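Local coordinates for protein polymeric Immunoglobulin Receptor (Oncorhynchus mykiss, PDB 5F1S) that probably binds polymeric immunoglobulins and carries them across mucosal epithelia, its ectodomain corresponding to the secretory component, at residues Gly113-Ser119 with Gln201-Val205; Arg188-Tyr194 with Val205-Pro211. One frame throughout, in Å; residues are numbered along the deposited sequence.

In the fold
Both contacts belong to the second immunoglobulin V-set domain and share strand 201-210, meeting at Val205. Contact 1 joins the first half of that strand to 114-116, an edge strand of the opposite sheet; it is a surface contact, made almost wholly of aliphatic side chains. Contact 2 joins the second half to its hairpin partner 192-198 in the same sheet, is partly buried, and is held by backbone hydrogen bonds, with a tryptophan-tyrosine pair on one face and Tyr194, Val205 and Ile207 on the other. The two touch where Ser119 O lies 2.8 Å from Tyr206 N, a probable hydrogen bond, and where the Ala204 methyl packs against Trp193 CZ3.

Contact 1 (Gly113-Ser119 with Gln201-Val205); sequences GLSVVNS and QQVAV
Gln201 meets Leu114 and Gly113 where two sheets of the V-set beta-sandwich face each other at their margin: strand 114-116 pairs with 129-135 in one sheet, strand 201-205 with 192-198 in the other. Strands 114-116 and 201-205 run nearly parallel, 14° apart, with axes 6.0 Å from each other, so side chains rather than backbone bonds fill the gap. Gln201 lays its aliphatic CB 3.6 Å from Leu114 CD1, and its CG approaches the CA of Gly113, whose backbone angles suit only a residue without a side chain. Val203 comes next and works with both methyls. Val203 CG1 reaches Leu114 CB at 4.0 Å, while Val203 CG2, anti to its own backbone N, meets Val116 CG1 at 3.8 Å; a branched residue suits this place because it touches two neighbours at once. Ala204 contributes its carbonyl O, 3.7 Å from Ser119 CB. Val205, buried and also resting on Val131, closes the row by setting CG2 3.9 Å from Val116 CG2. Beyond Val116 the first segment turns at Val117 and Asn118 and crosses toward the other sheet, bringing Ser119 O within 3.5 Å of Val205 CA in a CA-H...O contact.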
loop_
_atom_site.group_PDB
_atom_site.type_symbol
_atom_site.label_atom_id
_atom_site.label_comp_id
_atom_site.label_asym_id
_atom_site.label_seq_id
_atom_site.Cartn_x
_atom_site.Cartn_y
_atom_site.Cartn_z
ATOM N N GLY A 113 10.218 -3.425 1.389
ATOM C CA GLY A 113 10.900 -2.184 1.649
ATOM C C GLY A 113 9.997 -1.166 2.280
ATOM O O GLY A 113 9.146 -1.493 3.128
ATOM N N LEU A 114 10.185 0.105 1.877
ATOM C CA LEU A 114 9.532 1.226 2.526
ATOM C C LEU A 114 8.841 2.076 1.483
ATOM O O LEU A 114 9.246 2.091 0.308
ATOM C CB LEU A 114 10.495 2.142 3.326
ATOM C CG LEU A 114 11.009 1.504 4.628
ATOM C CD1 LEU A 114 12.128 0.569 4.325
ATOM C CD2 LEU A 114 11.446 2.605 5.568
ATOM N N SER A 115 7.796 2.775 1.907
ATOM C CA SER A 115 7.156 3.786 1.053
ATOM C C SER A 115 6.705 4.945 1.915
ATOM O O SER A 115 6.765 4.901 3.144
ATOM C CB SER A 115 5.953 3.206 0.295
ATOM O OG SER A 115 4.918 2.942 1.218
ATOM N N VAL A 116 6.236 6.006 1.291
ATOM C CA VAL A 116 5.822 7.161 2.069
ATOM C C VAL A 116 4.495 7.646 1.548
ATOM O O VAL A 116 4.246 7.615 0.338
ATOM C CB VAL A 116 6.911 8.252 2.039
ATOM C CG1 VAL A 116 7.125 8.775 0.630
ATOM C CG2 VAL A 116 6.581 9.351 2.989
ATOM N N VAL A 117 3.618 8.035 2.483
ATOM C CA VAL A 117 2.297 8.513 2.100
ATOM C C VAL A 117 2.437 9.732 1.199
ATOM O O VAL A 117 1.986 9.734 0.049
ATOM C CB VAL A 117 1.442 8.822 3.350
ATOM C CG1 VAL A 117 0.143 9.507 2.940
ATOM C CG2 VAL A 117 1.128 7.528 4.193
ATOM N N ASN A 118 3.123 10.766 1.686
ATOM C CA ASN A 118 3.364 11.954 0.876
ATOM C C ASN A 118 4.859 12.224 0.860
ATOM O O ASN A 118 5.436 12.532 1.907
ATOM C CB ASN A 118 2.591 13.151 1.448
ATOM C CG ASN A 118 2.688 14.403 0.572
ATOM O OD1 ASN A 118 3.056 14.342 -0.619
ATOM N ND2 ASN A 118 2.349 15.561 1.168
ATOM N N SER A 119 5.488 12.135 -0.310
ATOM C CA SER A 119 6.947 12.324 -0.362
ATOM C C SER A 119 7.372 13.790 -0.466
ATOM O O SER A 119 8.575 14.080 -0.521
ATOM C CB SER A 119 7.531 11.537 -1.536
ATOM O OG SER A 119 7.143 12.151 -2.743
ATOM N N GLN A 201 17.162 -0.399 3.320
ATOM C CA GLN A 201 16.162 0.170 2.424
ATOM C C GLN A 201 15.825 1.579 2.874
ATOM O O GLN A 201 15.887 1.894 4.060
ATOM C CB GLN A 201 14.874 -0.652 2.401
ATOM C CG GLN A 201 14.994 -2.043 1.854
ATOM C CD GLN A 201 15.768 -2.092 0.633
ATOM O OE1 GLN A 201 15.508 -1.354 -0.329
ATOM N NE2 GLN A 201 16.786 -2.948 0.641
ATOM N N GLN A 202 15.423 2.431 1.916
ATOM C CA GLN A 202 15.141 3.815 2.254
ATOM C C GLN A 202 14.081 4.348 1.299
ATOM O O GLN A 202 13.861 3.789 0.228
ATOM C CB GLN A 202 16.395 4.679 2.190
ATOM C CG GLN A 202 17.349 4.462 1.040
ATOM C CD GLN A 202 18.715 5.191 1.246
ATOM O OE1 GLN A 202 19.268 5.265 2.371
ATOM N NE2 GLN A 202 19.260 5.714 0.159
ATOM N N VAL A 203 13.402 5.394 1.718
ATOM C CA VAL A 203 12.511 6.128 0.821
ATOM C C VAL A 203 12.755 7.622 1.048
ATOM O O VAL A 203 12.885 8.076 2.192
ATOM C CB VAL A 203 11.022 5.752 1.023
ATOM C CG1 VAL A 203 10.515 6.059 2.419
ATOM C CG2 VAL A 203 10.190 6.535 0.011
ATOM N N ALA A 204 12.884 8.372 -0.052
ATOM C CA ALA A 204 13.182 9.805 0.001
ATOM C C ALA A 204 11.940 10.645 0.282
ATOM O O ALA A 204 10.843 10.381 -0.235
ATOM C CB ALA A 204 13.857 10.235 -1.317
ATOM N N VAL A 205 12.121 11.663 1.122
ATOM C CA VAL A 205 11.070 12.594 1.519
ATOM C C VAL A 205 11.663 13.994 1.438
ATOM O O VAL A 205 12.774 14.238 1.929
ATOM C CB VAL A 205 10.551 12.324 2.943
ATOM C CG1 VAL A 205 9.376 13.263 3.303
ATOM C CG2 VAL A 205 10.145 10.847 3.090
#

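Contact 2 (Arg188-Tyr194 with Val205-Pro211); sequences RRDTGWY and VYILVTP
The beta hairpin formed by strands 192-198 and 201-210 of the V-set domain supplies this contact, an antiparallel ladder that begins just after the 3-10 turn 188-190. Gly192 and Ile207 form a hydrogen-bonded pair, Ile207 N giving to Gly192 O at 2.8 Å and Gly192 N to Ile207 O; Tyr194 and Val205 make a second such pair. Between them, Trp193 and Tyr206 are a non-hydrogen-bonded pair whose side chains share one face of the sheet. Their rings form a T-shaped stack with planes at 76°, the Tyr206 edge directed at the indole face and Tyr206 CD2 reaching Trp193 CE2 at 3.4 Å. Tyr206 CB adds a CH-pi contact over the six-membered ring. With CG anti to the backbone N (chi1 -167°), the Tyr206 ring lays one face over Gly192 O, and Tyr206 OH comes 3.3 Å from Thr191 CG2. Glycine fits there because, at its backbone angles, a CB would jam against Thr191 O. An alanine at Tyr206 would keep the CB contact but is likely to strip the indole face of its edge-on partner and uncover Gly192. On the opposite face, Tyr194 CD2 packs against Ile207 CG1 at 3.7 Å. Tyr194 OH donates to a lone pair of Asp190 O at 2.7 Å, tying the strand to the turn; Arg148 also bonds that hydroxyl. Farther along, Arg188, salt-bridged to Glu125, rests its aliphatic CG on Val209 CG1. Thr191 OG1 takes the place of a backbone acceptor, receiving Val209 N at 2.9 Å and donating to a water that in turn gives to Arg188 O and Val209 O.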
loop_
_atom_site.group_PDB
_atom_site.type_symbol
_atom_site.label_atom_id
_atom_site.label_comp_id
_atom_site.label_asym_id
_atom_site.label_seq_id
_atom_site.Cartn_x
_atom_site.Cartn_y
_atom_site.Cartn_z
ATOM N N ARG A 188 13.744 27.235 8.658
ATOM C CA ARG A 188 13.892 27.245 7.214
ATOM C C ARG A 188 15.108 26.482 6.755
ATOM O O ARG A 188 15.103 25.962 5.633
ATOM C CB ARG A 188 13.893 28.680 6.673
ATOM C CG ARG A 188 12.517 28.966 6.052
ATOM C CD ARG A 188 12.294 30.380 5.700
ATOM N NE ARG A 188 12.072 31.201 6.878
ATOM C CZ ARG A 188 11.771 32.500 6.804
ATOM N NH1 ARG A 188 11.654 33.073 5.622
ATOM N NH2 ARG A 188 11.606 33.219 7.908
ATOM N N ARG A 189 16.124 26.344 7.600
ATOM C CA ARG A 189 17.248 25.496 7.219
ATOM C C ARG A 189 16.865 24.016 7.127
ATOM O O ARG A 189 17.636 23.243 6.561
ATOM C CB ARG A 189 18.409 25.650 8.207
ATOM C CG ARG A 189 18.135 25.088 9.584
ATOM C CD ARG A 189 19.288 25.319 10.592
ATOM N NE ARG A 189 18.858 24.856 11.912
ATOM C CZ ARG A 189 18.115 25.570 12.757
ATOM N NH1 ARG A 189 17.739 26.804 12.441
ATOM N NH2 ARG A 189 17.748 25.053 13.927
ATOM N N ASP A 190 15.728 23.599 7.669
ATOM C CA ASP A 190 15.319 22.190 7.549
ATOM C C ASP A 190 14.883 21.808 6.128
ATOM O O ASP A 190 14.713 20.608 5.838
ATOM C CB ASP A 190 14.168 21.876 8.489
ATOM C CG ASP A 190 14.516 22.122 9.966
ATOM O OD1 ASP A 190 15.709 22.111 10.296
ATOM O OD2 ASP A 190 13.586 22.317 10.779
ATOM N N THR A 191 14.640 22.781 5.253
ATOM C CA THR A 191 14.239 22.461 3.883
ATOM C C THR A 191 15.236 21.515 3.225
ATOM O O THR A 191 16.455 21.693 3.329
ATOM C CB THR A 191 14.095 23.745 3.052
ATOM O OG1 THR A 191 12.962 24.499 3.547
ATOM C CG2 THR A 191 13.875 23.408 1.640
ATOM N N GLY A 192 14.717 20.504 2.536
ATOM C CA GLY A 192 15.551 19.636 1.734
ATOM C C GLY A 192 15.098 18.175 1.775
ATOM O O GLY A 192 13.993 17.829 2.218
ATOM N N TRP A 193 15.999 17.329 1.291
ATOM C CA TRP A 193 15.762 15.908 1.164
ATOM C C TRP A 193 16.193 15.138 2.405
ATOM O O TRP A 193 17.272 15.390 2.974
ATOM C CB TRP A 193 16.515 15.369 -0.039
ATOM C CG TRP A 193 15.867 15.702 -1.357
ATOM C CD1 TRP A 193 16.276 16.644 -2.275
ATOM C CD2 TRP A 193 14.693 15.088 -1.896
ATOM N NE1 TRP A 193 15.410 16.640 -3.345
ATOM C CE2 TRP A 193 14.433 15.706 -3.141
ATOM C CE3 TRP A 193 13.828 14.079 -1.449
ATOM C CZ2 TRP A 193 13.353 15.325 -3.948
ATOM C CZ3 TRP A 193 12.751 13.717 -2.246
ATOM C CH2 TRP A 193 12.535 14.338 -3.496
ATOM N N TYR A 194 15.379 14.139 2.737
ATOM C CA TYR A 194 15.547 13.264 3.894
ATOM C C TYR A 194 15.282 11.829 3.473
ATOM O O TYR A 194 14.738 11.558 2.399
ATOM C CB TYR A 194 14.564 13.613 5.014
ATOM C CG TYR A 194 14.833 14.960 5.631
ATOM C CD1 TYR A 194 15.582 15.060 6.809
ATOM C CD2 TYR A 194 14.372 16.143 5.013
ATOM C CE1 TYR A 194 15.854 16.287 7.370
ATOM C CE2 TYR A 194 14.646 17.384 5.553
ATOM C CZ TYR A 194 15.382 17.449 6.755
ATOM O OH TYR A 194 15.682 18.643 7.342
ATOM N N VAL A 205 12.121 11.663 1.122
ATOM C CA VAL A 205 11.070 12.594 1.519
ATOM C C VAL A 205 11.663 13.994 1.438
ATOM O O VAL A 205 12.774 14.238 1.929
ATOM C CB VAL A 205 10.551 12.324 2.943
ATOM C CG1 VAL A 205 9.376 13.263 3.303
ATOM C CG2 VAL A 205 10.145 10.847 3.090
ATOM N N TYR A 206 10.942 14.903 0.792
ATOM C CA TYR A 206 11.329 16.305 0.720
ATOM C C TYR A 206 10.503 17.129 1.684
ATOM O O TYR A 206 9.283 16.996 1.703
ATOM C CB TYR A 206 11.138 16.857 -0.709
ATOM C CG TYR A 206 11.825 18.200 -0.889
ATOM C CD1 TYR A 206 11.151 19.393 -0.631
ATOM C CD2 TYR A 206 13.157 18.285 -1.315
ATOM C CE1 TYR A 206 11.778 20.623 -0.769
ATOM C CE2 TYR A 206 13.781 19.512 -1.466
ATOM C CZ TYR A 206 13.082 20.691 -1.207
ATOM O OH TYR A 206 13.695 21.922 -1.351
ATOM N N ILE A 207 11.175 17.965 2.483
ATOM C CA ILE A 207 10.511 18.896 3.392
ATOM C C ILE A 207 10.730 20.298 2.839
ATOM O O ILE A 207 11.876 20.725 2.647
ATOM C CB ILE A 207 11.081 18.807 4.823
ATOM C CG1 ILE A 207 10.957 17.375 5.392
ATOM C CG2 ILE A 207 10.368 19.816 5.752
ATOM C CD1 ILE A 207 9.524 16.897 5.491
ATOM N N LEU A 208 9.642 21.024 2.606
ATOM C CA LEU A 208 9.739 22.422 2.204
ATOM C C LEU A 208 9.223 23.284 3.335
ATOM O O LEU A 208 8.037 23.216 3.655
ATOM C CB LEU A 208 8.926 22.670 0.945
ATOM C CG LEU A 208 8.910 24.127 0.487
ATOM C CD1 LEU A 208 10.288 24.590 0.159
ATOM C CD2 LEU A 208 7.984 24.235 -0.702
ATOM N N VAL A 209 10.079 24.124 3.896
ATOM C CA VAL A 209 9.680 25.043 4.949
ATOM C C VAL A 209 9.436 26.394 4.286
ATOM O O VAL A 209 10.327 26.937 3.629
ATOM C CB VAL A 209 10.755 25.164 6.040
ATOM C CG1 VAL A 209 10.279 26.061 7.195
ATOM C CG2 VAL A 209 11.104 23.769 6.608
ATOM N N THR A 210 8.251 26.924 4.467
ATOM C CA THR A 210 7.889 28.170 3.832
ATOM C C THR A 210 7.934 29.290 4.852
ATOM O O THR A 210 8.059 29.052 6.056
ATOM C CB THR A 210 6.510 28.042 3.209
ATOM O OG1 THR A 210 5.548 27.826 4.244
ATOM C CG2 THR A 210 6.492 26.864 2.208
ATOM N N PRO A 211 7.879 30.544 4.407
ATOM C CA PRO A 211 8.070 31.655 5.347
ATOM C C PRO A 211 6.942 31.735 6.350
ATOM O O PRO A 211 5.780 31.429 6.030
ATOM C CB PRO A 211 8.082 32.899 4.434
ATOM C CG PRO A 211 8.492 32.381 3.070
ATOM C CD PRO A 211 7.933 30.969 3.002
HETATM O O HOH W 1 13.348 27.113 3.171
#